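Local coordinates for protein type II restriction enzyme MspI (Moraxella sp., PDB 1SA3) that recognises the double-stranded DNA sequence 5'-CCGG-3' and cleaves it after the first cytosine, giving fragments with 5'-phosphate ends, at residues P96-T101 against L199-L204; L33-I38 against L116-S121; L203-Q208 against V217-I222. All blocks are in the same frame, centred on the assembly; numbering follows the deposited sequence.

How the contacts relate
All three contacts lie in the buried part of the enzyme around one mixed sheet, but their chemistry differs. Contact 1 joins the ends of two loops just before strands 100-106 and 203-210 enter the sheet, through prolines, a threonine and a bridging water. Contact 2 lays helix 23-41 on strand 111-121, greasy in its middle, with the sodium ion to one side and DNA phosphates at the strand end. Contact 3 pairs strands 203-210 and 213-221 by main-chain hydrogen bonds, with a buried apolar face (Leu203, Ile205, Phe207, Val217, Ile219) and exposed Thr218 on the other. Contacts 1 and 2 share the sodium ion, contacts 1 and 3 share Leu203 and Leu204, and Phe207 meets Tyr34 and Ile38 of contact 2.

Contact 1 of 3, residues P96-T101 against L199-L204. With NA (sodium ion), chain G.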
loop_
_atom_site.group_PDB
_atom_site.type_symbol
_atom_site.label_atom_id
_atom_site.label_comp_id
_atom_site.label_asym_id
_atom_site.label_seq_id
_atom_site.Cartn_x
_atom_site.Cartn_y
_atom_site.Cartn_z
ATOM N N PRO E 96 -3.237 -6.682 -10.399
ATOM C CA PRO E 96 -3.414 -5.306 -9.933
ATOM C C PRO E 96 -3.246 -5.238 -8.418
ATOM O O PRO E 96 -3.587 -6.191 -7.703
ATOM C CB PRO E 96 -4.842 -4.982 -10.367
ATOM C CG PRO E 96 -4.969 -5.748 -11.642
ATOM C CD PRO E 96 -4.354 -7.084 -11.272
ATOM N N LYS E 97 -2.731 -4.108 -7.947
ATOM C CA LYS E 97 -2.504 -3.877 -6.523
ATOM C C LYS E 97 -3.756 -3.399 -5.769
ATOM O O LYS E 97 -3.683 -3.011 -4.600
ATOM C CB LYS E 97 -1.395 -2.843 -6.317
ATOM C CG LYS E 97 -0.054 -3.246 -6.909
ATOM C CD LYS E 97 0.571 -4.391 -6.130
ATOM C CE LYS E 97 1.913 -4.793 -6.722
ATOM N NZ LYS E 97 2.143 -6.262 -6.628
ATOM N N THR E 98 -4.905 -3.436 -6.433
ATOM C CA THR E 98 -6.139 -2.974 -5.811
ATOM C C THR E 98 -6.825 -4.050 -4.980
ATOM O O THR E 98 -7.246 -5.084 -5.507
ATOM C CB THR E 98 -7.110 -2.447 -6.888
ATOM O OG1 THR E 98 -6.461 -1.405 -7.629
ATOM C CG2 THR E 98 -8.368 -1.890 -6.247
ATOM N N ASP E 99 -6.941 -3.802 -3.676
ATOM C CA ASP E 99 -7.567 -4.757 -2.767
ATOM C C ASP E 99 -9.064 -4.561 -2.635
ATOM O O ASP E 99 -9.795 -5.511 -2.351
ATOM C CB ASP E 99 -6.958 -4.648 -1.360
ATOM C CG ASP E 99 -5.525 -5.125 -1.304
ATOM O OD1 ASP E 99 -5.234 -6.171 -1.912
ATOM O OD2 ASP E 99 -4.693 -4.467 -0.643
ATOM N N ALA E 100 -9.517 -3.325 -2.826
ATOM C CA ALA E 100 -10.931 -3.001 -2.689
ATOM C C ALA E 100 -11.186 -1.608 -3.228
ATOM O O ALA E 100 -10.248 -0.868 -3.514
ATOM C CB ALA E 100 -11.328 -3.047 -1.220
ATOM N N THR E 101 -12.459 -1.251 -3.351
ATOM C CA THR E 101 -12.822 0.067 -3.841
ATOM C C THR E 101 -13.976 0.680 -3.061
ATOM O O THR E 101 -14.781 -0.029 -2.442
ATOM C CB THR E 101 -13.236 0.030 -5.331
ATOM O OG1 THR E 101 -14.420 -0.764 -5.486
ATOM C CG2 THR E 101 -12.134 -0.570 -6.177
ATOM N N LEU E 199 -7.570 -0.588 -11.837
ATOM C CA LEU E 199 -6.342 -1.375 -11.941
ATOM C C LEU E 199 -5.179 -0.818 -11.110
ATOM O O LEU E 199 -4.177 -1.501 -10.916
ATOM C CB LEU E 199 -5.886 -1.461 -13.403
ATOM C CG LEU E 199 -6.882 -2.101 -14.376
ATOM C CD1 LEU E 199 -6.353 -1.994 -15.799
ATOM C CD2 LEU E 199 -7.100 -3.558 -13.989
ATOM N N HIS E 200 -5.309 0.417 -10.636
ATOM C CA HIS E 200 -4.243 1.060 -9.854
ATOM C C HIS E 200 -4.790 1.745 -8.600
ATOM O O HIS E 200 -5.592 2.676 -8.695
ATOM C CB HIS E 200 -3.528 2.099 -10.727
ATOM C CG HIS E 200 -3.076 1.556 -12.044
ATOM N ND1 HIS E 200 -2.063 0.626 -12.156
ATOM C CD2 HIS E 200 -3.549 1.753 -13.299
ATOM C CE1 HIS E 200 -1.936 0.270 -13.422
ATOM N NE2 HIS E 200 -2.827 0.938 -14.135
ATOM N N PRO E 201 -4.344 1.310 -7.410
ATOM C CA PRO E 201 -4.814 1.907 -6.148
ATOM C C PRO E 201 -4.504 3.402 -6.080
ATOM O O PRO E 201 -3.430 3.832 -6.515
ATOM C CB PRO E 201 -4.033 1.139 -5.076
ATOM C CG PRO E 201 -3.616 -0.123 -5.755
ATOM C CD PRO E 201 -3.305 0.297 -7.157
ATOM N N ASP E 202 -5.439 4.176 -5.527
ATOM C CA ASP E 202 -5.281 5.618 -5.369
ATOM C C ASP E 202 -4.873 5.988 -3.948
ATOM O O ASP E 202 -4.312 7.062 -3.710
ATOM C CB ASP E 202 -6.589 6.352 -5.696
ATOM C CG ASP E 202 -6.868 6.414 -7.182
ATOM O OD1 ASP E 202 -5.931 6.166 -7.971
ATOM O OD2 ASP E 202 -8.020 6.721 -7.560
ATOM N N LEU E 203 -5.173 5.099 -3.006
ATOM C CA LEU E 203 -4.849 5.326 -1.606
ATOM C C LEU E 203 -4.189 4.091 -1.017
ATOM O O LEU E 203 -4.562 2.968 -1.342
ATOM C CB LEU E 203 -6.118 5.614 -0.795
ATOM C CG LEU E 203 -6.946 6.871 -1.056
ATOM C CD1 LEU E 203 -8.137 6.874 -0.093
ATOM C CD2 LEU E 203 -6.094 8.115 -0.843
ATOM N N LEU E 204 -3.206 4.309 -0.152
ATOM C CA LEU E 204 -2.515 3.215 0.515
ATOM C C LEU E 204 -2.907 3.327 1.988
ATOM O O LEU E 204 -2.574 4.313 2.667
ATOM C CB LEU E 204 -0.998 3.358 0.359
ATOM C CG LEU E 204 -0.509 3.571 -1.079
ATOM C CD1 LEU E 204 1.012 3.707 -1.088
ATOM C CD2 LEU E 204 -0.961 2.388 -1.966
HETATM NA NA NA G . -9.280 -7.843 -1.159
HETATM O O HOH W 1 -2.005 -2.137 -9.587
HETATM O O HOH W 2 -6.921 -8.119 -0.793
HETATM O O HOH W 3 -8.736 -8.468 -3.292
#
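Water 1 is the best-held polar atom between the two segments, gripped twice: it accepts from Lys97 N and donates to Leu199 O, the latter at 2.6 Å. No direct hydrogen bond joins 96-101 to 199-204, so this water makes the one main-chain bridge. Beside it, Pro96 and Leu199 run side by side and point the same way, with Pro96 CG 3.9 Å from Leu199 CD2. The ring of Pro201 pushes in further along, its CG only 3.1 Å from Lys97 O, a tight fit against a carbonyl that Asn117 ND2 also holds. Thr98 crosses the Pro201 ring obliquely, its OG1 against CD and N. With OG1 anti to the carbonyl carbon (chi1 -57°), the hydroxyl comes within 3.4 Å of Pro201 N, which has no hydrogen to offer; the hydrogen bond of Thr98 OG1 goes to Ile198 O. Just past Thr98 the chain turns to the metal: Asp99 O binds the sodium ion at 2.7 Å, while Asp99 OD1 accepts from water 2, itself a ligand of the ion, and OD2 is held by Ile118 N. Glu35 and Asp84 bind the same ion. Asp99 and Ala100 both face Leu116 in a classic beta bulge, and an aspartate just before the strand, at the metal through its backbone O and through water 2, is consistent with the PD-(D/E)XK nuclease active site.

Contact 2 of 3, residues L33-I38 against L116-S121. With NA (sodium ion), chain G; nucleotides of chain A.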
loop_
_atom_site.group_PDB
_atom_site.type_symbol
_atom_site.label_atom_id
_atom_site.label_comp_id
_atom_site.label_asym_id
_atom_site.label_seq_id
_atom_site.Cartn_x
_atom_site.Cartn_y
_atom_site.Cartn_z
ATOM N N LEU E 33 -9.510 -9.194 7.798
ATOM C CA LEU E 33 -10.334 -8.504 8.773
ATOM C C LEU E 33 -10.250 -6.994 8.620
ATOM O O LEU E 33 -11.271 -6.310 8.635
ATOM C CB LEU E 33 -9.929 -8.908 10.195
ATOM C CG LEU E 33 -10.786 -8.390 11.359
ATOM C CD1 LEU E 33 -10.530 -9.242 12.608
ATOM C CD2 LEU E 33 -10.474 -6.923 11.635
ATOM N N TYR E 34 -9.044 -6.463 8.467
ATOM C CA TYR E 34 -8.916 -5.019 8.346
ATOM C C TYR E 34 -9.391 -4.472 7.006
ATOM O O TYR E 34 -9.758 -3.298 6.905
ATOM C CB TYR E 34 -7.493 -4.577 8.695
ATOM C CG TYR E 34 -7.329 -4.488 10.197
ATOM C CD1 TYR E 34 -6.811 -5.560 10.939
ATOM C CD2 TYR E 34 -7.808 -3.379 10.891
ATOM C CE1 TYR E 34 -6.786 -5.521 12.337
ATOM C CE2 TYR E 34 -7.792 -3.328 12.276
ATOM C CZ TYR E 34 -7.284 -4.398 12.996
ATOM O OH TYR E 34 -7.297 -4.341 14.373
ATOM N N GLU E 35 -9.404 -5.316 5.981
ATOM C CA GLU E 35 -9.938 -4.872 4.700
ATOM C C GLU E 35 -11.435 -4.703 4.941
ATOM O O GLU E 35 -12.042 -3.704 4.560
ATOM C CB GLU E 35 -9.733 -5.915 3.603
ATOM C CG GLU E 35 -10.437 -5.526 2.299
ATOM C CD GLU E 35 -10.272 -6.549 1.200
ATOM O OE1 GLU E 35 -9.160 -7.100 1.064
ATOM O OE2 GLU E 35 -11.252 -6.791 0.463
ATOM N N LYS E 36 -12.024 -5.688 5.606
ATOM C CA LYS E 36 -13.450 -5.671 5.889
ATOM C C LYS E 36 -13.835 -4.500 6.792
ATOM O O LYS E 36 -14.932 -3.963 6.685
ATOM C CB LYS E 36 -13.859 -7.000 6.534
ATOM C CG LYS E 36 -15.249 -7.483 6.148
ATOM C CD LYS E 36 -16.283 -7.076 7.162
ATOM C CE LYS E 36 -17.623 -7.743 6.872
ATOM N NZ LYS E 36 -18.554 -7.585 8.028
ATOM N N TYR E 37 -12.924 -4.110 7.678
ATOM C CA TYR E 37 -13.155 -2.996 8.595
ATOM C C TYR E 37 -13.402 -1.728 7.772
ATOM O O TYR E 37 -14.313 -0.954 8.069
ATOM C CB TYR E 37 -11.933 -2.843 9.505
ATOM C CG TYR E 37 -12.058 -1.866 10.663
ATOM C CD1 TYR E 37 -13.290 -1.579 11.257
ATOM C CD2 TYR E 37 -10.918 -1.279 11.204
ATOM C CE1 TYR E 37 -13.367 -0.722 12.373
ATOM C CE2 TYR E 37 -10.978 -0.444 12.292
ATOM C CZ TYR E 37 -12.203 -0.165 12.878
ATOM O OH TYR E 37 -12.223 0.659 13.975
ATOM N N ILE E 38 -12.604 -1.527 6.725
ATOM C CA ILE E 38 -12.778 -0.358 5.862
ATOM C C ILE E 38 -14.081 -0.481 5.076
ATOM O O ILE E 38 -14.841 0.477 4.985
ATOM C CB ILE E 38 -11.599 -0.201 4.855
ATOM C CG1 ILE E 38 -10.297 0.087 5.604
ATOM C CG2 ILE E 38 -11.885 0.930 3.859
ATOM C CD1 ILE E 38 -10.266 1.423 6.336
ATOM N N LEU E 116 -8.313 0.951 -3.617
ATOM C CA LEU E 116 -7.489 0.961 -2.416
ATOM C C LEU E 116 -6.566 -0.228 -2.280
ATOM O O LEU E 116 -6.854 -1.317 -2.777
ATOM C CB LEU E 116 -8.389 0.963 -1.171
ATOM C CG LEU E 116 -9.658 1.811 -1.078
ATOM C CD1 LEU E 116 -10.557 1.237 0.024
ATOM C CD2 LEU E 116 -9.314 3.263 -0.787
ATOM N N ASN E 117 -5.456 -0.011 -1.588
ATOM C CA ASN E 117 -4.534 -1.092 -1.276
ATOM C C ASN E 117 -4.535 -1.055 0.257
ATOM O O ASN E 117 -4.307 -0.006 0.854
ATOM C CB ASN E 117 -3.131 -0.835 -1.810
ATOM C CG ASN E 117 -2.166 -1.957 -1.447
ATOM O OD1 ASN E 117 -1.529 -1.922 -0.400
ATOM N ND2 ASN E 117 -2.078 -2.969 -2.305
ATOM N N ILE E 118 -4.802 -2.191 0.886
ATOM C CA ILE E 118 -4.888 -2.241 2.346
ATOM C C ILE E 118 -3.995 -3.306 2.948
ATOM O O ILE E 118 -4.006 -4.448 2.498
ATOM C CB ILE E 118 -6.342 -2.524 2.788
ATOM C CG1 ILE E 118 -7.289 -1.566 2.063
ATOM C CG2 ILE E 118 -6.477 -2.369 4.316
ATOM C CD1 ILE E 118 -8.774 -1.833 2.309
ATOM N N LYS E 119 -3.232 -2.929 3.973
ATOM C CA LYS E 119 -2.335 -3.860 4.645
ATOM C C LYS E 119 -2.346 -3.648 6.150
ATOM O O LYS E 119 -2.850 -2.638 6.649
ATOM C CB LYS E 119 -0.891 -3.674 4.178
ATOM C CG LYS E 119 -0.623 -3.951 2.720
ATOM C CD LYS E 119 0.868 -3.724 2.408
ATOM C CE LYS E 119 1.119 -3.742 0.913
ATOM N NZ LYS E 119 0.598 -4.991 0.271
ATOM N N HIS E 120 -1.798 -4.626 6.867
ATOM C CA HIS E 120 -1.668 -4.537 8.321
ATOM C C HIS E 120 -0.228 -4.937 8.609
ATOM O O HIS E 120 0.350 -5.765 7.906
ATOM C CB HIS E 120 -2.619 -5.498 9.043
ATOM C CG HIS E 120 -2.068 -6.880 9.225
ATOM N ND1 HIS E 120 -1.894 -7.759 8.178
ATOM C CD2 HIS E 120 -1.651 -7.531 10.338
ATOM C CE1 HIS E 120 -1.390 -8.891 8.637
ATOM N NE2 HIS E 120 -1.234 -8.780 9.945
ATOM N N SER E 121 0.349 -4.345 9.642
ATOM C CA SER E 121 1.725 -4.637 10.014
ATOM C C SER E 121 1.983 -4.127 11.415
ATOM O O SER E 121 1.290 -3.230 11.895
ATOM C CB SER E 121 2.703 -3.949 9.056
ATOM O OG SER E 121 4.049 -4.190 9.443
HETATM NA NA NA G . -9.280 -7.843 -1.159
ATOM P P DG A 6 -0.260 -7.841 4.934
ATOM O OP1 DG A 6 -1.414 -7.134 5.552
ATOM O OP2 DG A 6 0.734 -7.062 4.140
ATOM O "O5'" DG A 6 0.543 -8.653 6.037
ATOM C "C5'" DG A 6 1.894 -8.335 6.351
ATOM C "C4'" DG A 6 2.476 -9.412 7.231
ATOM O "O4'" DG A 6 2.945 -10.453 6.335
ATOM C "C3'" DG A 6 3.710 -8.946 7.996
ATOM O "O3'" DG A 6 3.482 -8.703 9.372
ATOM C "C2'" DG A 6 4.714 -10.073 7.860
ATOM C "C1'" DG A 6 4.211 -10.958 6.733
ATOM N N9 DG A 6 5.156 -10.759 5.636
ATOM C C8 DG A 6 5.013 -9.939 4.538
ATOM N N7 DG A 6 6.107 -9.850 3.818
ATOM C C5 DG A 6 7.011 -10.689 4.461
ATOM C C6 DG A 6 8.372 -10.995 4.149
ATOM O O6 DG A 6 9.069 -10.560 3.221
ATOM N N1 DG A 6 8.916 -11.899 5.062
ATOM C C2 DG A 6 8.242 -12.434 6.144
ATOM N N2 DG A 6 8.940 -13.287 6.926
ATOM N N3 DG A 6 6.980 -12.152 6.443
ATOM C C4 DG A 6 6.431 -11.280 5.567
ATOM P P DG A 7 4.494 -7.734 10.156
ATOM O OP1 DG A 7 3.803 -7.314 11.395
ATOM O OP2 DG A 7 5.039 -6.706 9.235
ATOM O "O5'" DG A 7 5.688 -8.707 10.531
ATOM C "C5'" DG A 7 5.412 -9.975 11.113
ATOM C "C4'" DG A 7 6.700 -10.653 11.512
ATOM O "O4'" DG A 7 7.434 -11.022 10.318
ATOM C "C3'" DG A 7 7.630 -9.765 12.339
ATOM O "O3'" DG A 7 8.223 -10.521 13.391
ATOM C "C2'" DG A 7 8.693 -9.339 11.346
ATOM C "C1'" DG A 7 8.761 -10.535 10.409
ATOM N N9 DG A 7 9.210 -10.176 9.069
ATOM C C8 DG A 7 8.538 -9.417 8.140
ATOM N N7 DG A 7 9.233 -9.201 7.057
ATOM C C5 DG A 7 10.430 -9.871 7.272
ATOM C C6 DG A 7 11.589 -9.991 6.449
ATOM O O6 DG A 7 11.796 -9.509 5.322
ATOM N N1 DG A 7 12.574 -10.763 7.064
ATOM C C2 DG A 7 12.463 -11.344 8.309
ATOM N N2 DG A 7 13.519 -12.054 8.732
ATOM N N3 DG A 7 11.396 -11.239 9.081
ATOM C C4 DG A 7 10.425 -10.493 8.506
HETATM O O HOH W 4 -6.478 -6.366 1.815
HETATM O O HOH W 3 -8.736 -8.468 -3.292
HETATM O O HOH W 2 -6.921 -8.119 -0.793
#
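A helix packed on the central strand of a PD-(D/E)XK nuclease sheet makes this contact, and it carries a metal ligand and, at the strand end, DNA-binding residues. Helix 33-38 runs over strand 116-121 at 131° between their N-to-C directions. The hub is Ile118, whose side chain points at the helix and crosses that of Glu35 at about a right angle, so that Ile118 CD1 sits 4.0 Å from Glu35 CA. One turn on, Ile38 comes down obliquely on two strand residues: its CG1 lies 4.1 Å from Ile118 CD1, and its CG2 the same 4.1 Å from Leu116 CD1. Glu35 passes alongside this apolar patch. With CG anti to the backbone N (chi1 173°) and the chain extended, its carboxylate straddles the sodium ion unevenly, OE1 at 2.4 Å and OE2 at 2.8 Å from NA. Asp84, through its carboxylate, and Asp99, through its backbone O, complete the protein ligands, consistent with the metal site of this nuclease clan. Water 4 lies within hydrogen-bonding distance of Glu35 OE1 and Ile118 O. At the far end of the strand, His120 takes the crowded first torsion (chi1 86°), which turns its ring to the backbone of the DNA. OP1 of DG6 of chain A lies at the edge of that ring, near its plane, 2.7 Å from His120 ND1, and also takes the straighter bond from His120 N. Next door, Ser121 OG donates to OP2 of DG7 of chain A, 2.7 Å away.

Contact 3 of 3, residues L203-Q208 against V217-I222; sequences LLIRFQ and VTIKNI
Phe207 and Val217 set the tone: they lie side by side, pointing the same way, and Val217 turns a methyl onto the flat of the ring, over its CD2/CE2 side. Val217 CG2, anti to its own backbone N, sits 3.9 Å from the centroid of the Phe207 ring and 18° off the ring normal, a CH-pi contact over the face. The same methyl lies 3.8 Å from CG2 of Ile205, whose side chain also runs alongside that of Ile219; there Ile205 CG1 meets Ile219 CG2 at 4.0 Å. Leu203 instead crosses Ile219 and Asn221 obliquely, bringing its CD2 to 3.5 Å from Asn221 CA. On the other face, with Arg206 and Lys220, Leu204 meets Ile222 at about a right angle, Ile222 CD1 3.8 Å from Leu204 CG. The strands pair antiparallel, with Leu204-Lys220 and Arg206-Thr218 the hydrogen-bonded pairs and Leu203-Asn221, Ile205-Ile219 and Phe207-Val217 the non-hydrogen-bonded ones. Arg206 N lies 2.8 Å from Thr218 O, nearly along its C=O axis, whereas Lys220 N stands above the carbonyl plane of Leu204. Water 5 donates to Leu204 O and, weakly, to Thr218 O. Together the two strands form a beta hairpin that ends at Asn221, the N-cap of helix 222-234. The face with Leu203, Val217 and Ile219 packs on helix 57-69, the Phe207 ring meets Tyr34 of helix 23-41, and strand 203-210 hydrogen-bonds on its other side to strand 111-121, which leaves 213-221 as an outermost strand of the sheet.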
loop_
_atom_site.group_PDB
_atom_site.type_symbol
_atom_site.label_atom_id
_atom_site.label_comp_id
_atom_site.label_asym_id
_atom_site.label_seq_id
_atom_site.Cartn_x
_atom_site.Cartn_y
_atom_site.Cartn_z
ATOM N N LEU E 203 -5.173 5.099 -3.006
ATOM C CA LEU E 203 -4.849 5.326 -1.606
ATOM C C LEU E 203 -4.189 4.091 -1.017
ATOM O O LEU E 203 -4.562 2.968 -1.342
ATOM C CB LEU E 203 -6.118 5.614 -0.795
ATOM C CG LEU E 203 -6.946 6.871 -1.056
ATOM C CD1 LEU E 203 -8.137 6.874 -0.093
ATOM C CD2 LEU E 203 -6.094 8.115 -0.843
ATOM N N LEU E 204 -3.206 4.309 -0.152
ATOM C CA LEU E 204 -2.515 3.215 0.515
ATOM C C LEU E 204 -2.907 3.327 1.988
ATOM O O LEU E 204 -2.574 4.313 2.667
ATOM C CB LEU E 204 -0.998 3.358 0.359
ATOM C CG LEU E 204 -0.509 3.571 -1.079
ATOM C CD1 LEU E 204 1.012 3.707 -1.088
ATOM C CD2 LEU E 204 -0.961 2.388 -1.966
ATOM N N ILE E 205 -3.637 2.326 2.460
ATOM C CA ILE E 205 -4.117 2.277 3.834
ATOM C C ILE E 205 -3.246 1.300 4.604
ATOM O O ILE E 205 -3.111 0.148 4.214
ATOM C CB ILE E 205 -5.592 1.795 3.877
ATOM C CG1 ILE E 205 -6.470 2.769 3.087
ATOM C CG2 ILE E 205 -6.083 1.680 5.320
ATOM C CD1 ILE E 205 -7.944 2.373 3.027
ATOM N N ARG E 206 -2.646 1.774 5.690
ATOM C CA ARG E 206 -1.776 0.940 6.508
ATOM C C ARG E 206 -2.220 0.912 7.966
ATOM O O ARG E 206 -2.102 1.912 8.677
ATOM C CB ARG E 206 -0.334 1.449 6.442
ATOM C CG ARG E 206 0.273 1.474 5.048
ATOM C CD ARG E 206 0.426 0.076 4.473
ATOM N NE ARG E 206 1.079 0.104 3.168
ATOM C CZ ARG E 206 2.329 0.509 2.965
ATOM N NH1 ARG E 206 3.071 0.919 3.986
ATOM N NH2 ARG E 206 2.838 0.511 1.742
ATOM N N PHE E 207 -2.735 -0.231 8.401
ATOM C CA PHE E 207 -3.164 -0.402 9.786
ATOM C C PHE E 207 -1.975 -0.890 10.597
ATOM O O PHE E 207 -1.302 -1.852 10.211
ATOM C CB PHE E 207 -4.272 -1.448 9.897
ATOM C CG PHE E 207 -5.615 -0.959 9.473
ATOM C CD1 PHE E 207 -6.114 -1.266 8.216
ATOM C CD2 PHE E 207 -6.389 -0.198 10.336
ATOM C CE1 PHE E 207 -7.378 -0.812 7.824
ATOM C CE2 PHE E 207 -7.649 0.257 9.959
ATOM C CZ PHE E 207 -8.142 -0.052 8.698
ATOM N N GLN E 208 -1.696 -0.208 11.699
ATOM C CA GLN E 208 -0.618 -0.631 12.569
ATOM C C GLN E 208 -1.296 -1.533 13.599
ATOM O O GLN E 208 -2.154 -1.091 14.367
ATOM C CB GLN E 208 0.032 0.565 13.255
ATOM C CG GLN E 208 1.191 0.166 14.148
ATOM C CD GLN E 208 1.914 1.370 14.706
ATOM O OE1 GLN E 208 1.284 2.319 15.179
ATOM N NE2 GLN E 208 3.239 1.336 14.665
ATOM N N VAL E 217 -3.886 3.963 12.247
ATOM C CA VAL E 217 -3.951 3.747 10.811
ATOM C C VAL E 217 -3.364 4.966 10.119
ATOM O O VAL E 217 -3.422 6.080 10.638
ATOM C CB VAL E 217 -5.402 3.547 10.319
ATOM C CG1 VAL E 217 -6.180 4.857 10.434
ATOM C CG2 VAL E 217 -5.390 3.056 8.847
ATOM N N THR E 218 -2.780 4.745 8.951
ATOM C CA THR E 218 -2.212 5.826 8.173
ATOM C C THR E 218 -2.787 5.632 6.775
ATOM O O THR E 218 -2.797 4.512 6.259
ATOM C CB THR E 218 -0.672 5.744 8.152
ATOM O OG1 THR E 218 -0.167 5.921 9.485
ATOM C CG2 THR E 218 -0.102 6.823 7.276
ATOM N N ILE E 219 -3.296 6.710 6.183
ATOM C CA ILE E 219 -3.897 6.647 4.848
ATOM C C ILE E 219 -3.298 7.754 3.995
ATOM O O ILE E 219 -3.470 8.940 4.286
ATOM C CB ILE E 219 -5.438 6.813 4.924
ATOM C CG1 ILE E 219 -6.024 5.715 5.831
ATOM C CG2 ILE E 219 -6.061 6.731 3.527
ATOM C CD1 ILE E 219 -7.538 5.711 5.930
ATOM N N LYS E 220 -2.598 7.358 2.938
ATOM C CA LYS E 220 -1.945 8.315 2.053
ATOM C C LYS E 220 -2.368 8.192 0.594
ATOM O O LYS E 220 -2.512 7.079 0.097
ATOM C CB LYS E 220 -0.433 8.100 2.112
ATOM C CG LYS E 220 0.213 8.361 3.462
ATOM C CD LYS E 220 0.517 9.835 3.670
ATOM C CE LYS E 220 1.378 10.036 4.916
ATOM N NZ LYS E 220 1.819 11.452 5.099
ATOM N N ASN E 221 -2.586 9.320 -0.089
ATOM C CA ASN E 221 -2.873 9.242 -1.522
ATOM C C ASN E 221 -1.484 8.983 -2.140
ATOM O O ASN E 221 -0.455 9.164 -1.465
ATOM C CB ASN E 221 -3.502 10.545 -2.067
ATOM C CG ASN E 221 -2.663 11.787 -1.785
ATOM O OD1 ASN E 221 -1.487 11.856 -2.137
ATOM N ND2 ASN E 221 -3.278 12.779 -1.154
ATOM N N ILE E 222 -1.435 8.566 -3.400
ATOM C CA ILE E 222 -0.153 8.246 -4.017
ATOM C C ILE E 222 0.828 9.413 -4.065
ATOM O O ILE E 222 2.011 9.231 -3.777
ATOM C CB ILE E 222 -0.345 7.657 -5.434
ATOM C CG1 ILE E 222 -1.313 6.469 -5.376
ATOM C CG2 ILE E 222 0.988 7.177 -5.990
ATOM C CD1 ILE E 222 -0.913 5.383 -4.372
HETATM O O HOH W 5 -0.509 4.817 4.490
#